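Local coordinates for protein exosome complex component Rrp42 (Archaeoglobus fulgidus, PDB 3M7N) that probably serves as a non-catalytic subunit of the RNA-degrading archaeal exosome, contributing to the structuring of the active site of its partner Rrp41, at residues Pro166-Arg169 / Glu174-Leu177. Numbering follows the deposited sequence.
Sequences PAER and EDYL
Glu174 O rests against Ala167 CB at 3.2 Å, where the loop of a short β-hairpin, strands 164-165 and 176-177, closes on itself in this RNase PH-family subunit. Ala167, its CB pointing toward the other segment, sets only a small methyl against that carbonyl. The Glu174 side chain sets off away from the other segment, yet its OE1 lies 4.3 Å from Glu168 OE2, two like charges.

Asp175 carries the contact through a reciprocal exchange with Glu168: each carboxylate accepts the other residue's backbone N-H. Asp175 OD1 takes the Glu168 N-H at 2.9 Å, approached almost in line with its own C-O bond, while Asp175 N donates to Glu168 OE2 over the same length, reaching the anti side 31° out of the carboxylate plane. With CG beside its own backbone N (chi1 -73°), the short aspartate arm turns OD1 to the loop backbone; Glu168, extended beyond CG, brings OE2 to the Asp175 N-H. The two carboxylates lie stacked, their planes 6° apart, a closeness that may favour protonation of one. With alanine in place of Asp175, the Glu168 N-H would probably lose its carboxylate acceptor and the Glu168 carboxylate its stacking partner, although the backbone bond to Glu168 OE2 could remain.

Tyr176 then joins the ladder by backbone bonding to Val165, and its side chain shares Trp133 with Pro166. Next to Glu168 in the chain, Arg169 NH1 forms a salt bridge with Glu46 OE2, while NH2 donates to Glu87 O of the exonuclease 1 chain.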
ATOM      1  N   PRO H 166     -31.956  21.193 -10.548  1.00 42.18           N
ATOM      2  CA  PRO H 166     -31.583  22.536 -10.100  1.00 47.42           C
ATOM      3  C   PRO H 166     -31.339  23.450 -11.291  1.00 49.71           C
ATOM      4  O   PRO H 166     -30.214  23.909 -11.476  1.00 48.40           O
ATOM      5  CB  PRO H 166     -30.255  22.295  -9.375  1.00 45.54           C
ATOM      6  CG  PRO H 166     -29.726  20.962  -9.930  1.00 43.04           C
ATOM      7  CD  PRO H 166     -30.773  20.376 -10.844  1.00 40.45           C
ATOM      8  N   ALA H 167     -32.358  23.703 -12.105  1.00 50.58           N
ATOM      9  CA  ALA H 167     -32.120  24.478 -13.319  1.00 55.17           C
ATOM     10  C   ALA H 167     -31.817  25.939 -12.979  1.00 53.93           C
ATOM     11  O   ALA H 167     -30.903  26.536 -13.541  1.00 54.15           O
ATOM     12  CB  ALA H 167     -33.295  24.360 -14.286  1.00 46.11           C
ATOM     13  N   GLU H 168     -32.578  26.497 -12.044  1.00 53.29           N
ATOM     14  CA  GLU H 168     -32.411  27.893 -11.652  1.00 55.02           C
ATOM     15  C   GLU H 168     -30.997  28.188 -11.218  1.00 59.11           C
ATOM     16  O   GLU H 168     -30.337  29.052 -11.781  1.00 66.27           O
ATOM     17  CB  GLU H 168     -33.363  28.238 -10.521  1.00 54.68           C
ATOM     18  CG  GLU H 168     -34.803  28.125 -10.934  1.00 60.00           C
ATOM     19  CD  GLU H 168     -35.708  27.957  -9.752  1.00 67.57           C
ATOM     20  OE1 GLU H 168     -35.295  28.370  -8.643  1.00 67.49           O
ATOM     21  OE2 GLU H 168     -36.821  27.407  -9.930  1.00 67.39           O
ATOM     22  N   ARG H 169     -30.533  27.464 -10.208  1.00 60.58           N
ATOM     23  CA  ARG H 169     -29.183  27.646  -9.716  1.00 54.27           C
ATOM     24  C   ARG H 169     -28.223  27.769 -10.875  1.00 55.85           C
ATOM     25  O   ARG H 169     -27.238  28.495 -10.791  1.00 60.30           O
ATOM     26  CB  ARG H 169     -28.748  26.467  -8.850  1.00 54.80           C
ATOM     27  CG  ARG H 169     -27.278  26.560  -8.468  1.00 59.10           C
ATOM     28  CD  ARG H 169     -26.695  25.232  -8.024  1.00 59.63           C
ATOM     29  NE  ARG H 169     -27.598  24.508  -7.139  1.00 59.44           N
ATOM     30  CZ  ARG H 169     -27.264  23.401  -6.487  1.00 55.86           C
ATOM     31  NH1 ARG H 169     -28.160  22.805  -5.716  1.00 54.70           N
ATOM     32  NH2 ARG H 169     -26.037  22.894  -6.605  1.00 52.35           N
ATOM     33  N   GLU H 174     -36.855  27.443 -14.775  1.00 52.74           N
ATOM     34  CA  GLU H 174     -37.528  26.934 -13.595  1.00 54.13           C
ATOM     35  C   GLU H 174     -36.914  25.598 -13.199  1.00 56.25           C
ATOM     36  O   GLU H 174     -36.455  24.833 -14.052  1.00 53.67           O
ATOM     37  CB  GLU H 174     -39.019  26.704 -13.888  1.00 55.93           C
ATOM     38  CG  GLU H 174     -39.821  27.950 -14.220  1.00 64.94           C
ATOM     39  CD  GLU H 174     -40.284  28.685 -12.980  1.00 74.10           C
ATOM     40  OE1 GLU H 174     -40.585  28.013 -11.967  1.00 77.06           O
ATOM     41  OE2 GLU H 174     -40.347  29.935 -13.017  1.00 75.58           O
ATOM     42  N   ASP H 175     -36.917  25.316 -11.903  1.00 55.45           N
ATOM     43  CA  ASP H 175     -36.588  23.993 -11.413  1.00 47.52           C
ATOM     44  C   ASP H 175     -37.742  23.069 -11.809  1.00 53.34           C
ATOM     45  O   ASP H 175     -38.866  23.531 -12.027  1.00 52.12           O
ATOM     46  CB  ASP H 175     -36.460  24.011  -9.886  1.00 51.14           C
ATOM     47  CG  ASP H 175     -35.179  24.695  -9.386  1.00 50.25           C
ATOM     48  OD1 ASP H 175     -34.288  25.053 -10.189  1.00 53.30           O
ATOM     49  OD2 ASP H 175     -35.062  24.851  -8.153  1.00 50.38           O
ATOM     50  N   TYR H 176     -37.469  21.769 -11.907  1.00 46.87           N
ATOM     51  CA  TYR H 176     -38.537  20.783 -12.071  1.00 44.98           C
ATOM     52  C   TYR H 176     -38.172  19.434 -11.464  1.00 40.84           C
ATOM     53  O   TYR H 176     -36.996  19.080 -11.370  1.00 36.60           O
ATOM     54  CB  TYR H 176     -38.901  20.594 -13.545  1.00 36.63           C
ATOM     55  CG  TYR H 176     -37.752  20.130 -14.398  1.00 36.53           C
ATOM     56  CD1 TYR H 176     -36.822  21.032 -14.880  1.00 40.70           C
ATOM     57  CD2 TYR H 176     -37.594  18.789 -14.723  1.00 38.16           C
ATOM     58  CE1 TYR H 176     -35.759  20.619 -15.659  1.00 40.27           C
ATOM     59  CE2 TYR H 176     -36.533  18.367 -15.517  1.00 36.42           C
ATOM     60  CZ  TYR H 176     -35.623  19.292 -15.975  1.00 37.85           C
ATOM     61  OH  TYR H 176     -34.565  18.909 -16.753  1.00 43.75           O
ATOM     62  N   LEU H 177     -39.200  18.687 -11.070  1.00 37.11           N
ATOM     63  CA  LEU H 177     -39.043  17.307 -10.650  1.00 37.64           C
ATOM     64  C   LEU H 177     -38.418  16.454 -11.749  1.00 41.84           C
ATOM     65  O   LEU H 177     -38.827  16.519 -12.911  1.00 41.39           O
ATOM     66  CB  LEU H 177     -40.393  16.726 -10.256  1.00 36.63           C
ATOM     67  CG  LEU H 177     -41.150  17.556  -9.222  1.00 42.39           C
ATOM     68  CD1 LEU H 177     -42.321  16.767  -8.645  1.00 46.88           C
ATOM     69  CD2 LEU H 177     -40.198  18.019  -8.107  1.00 43.29           C
TER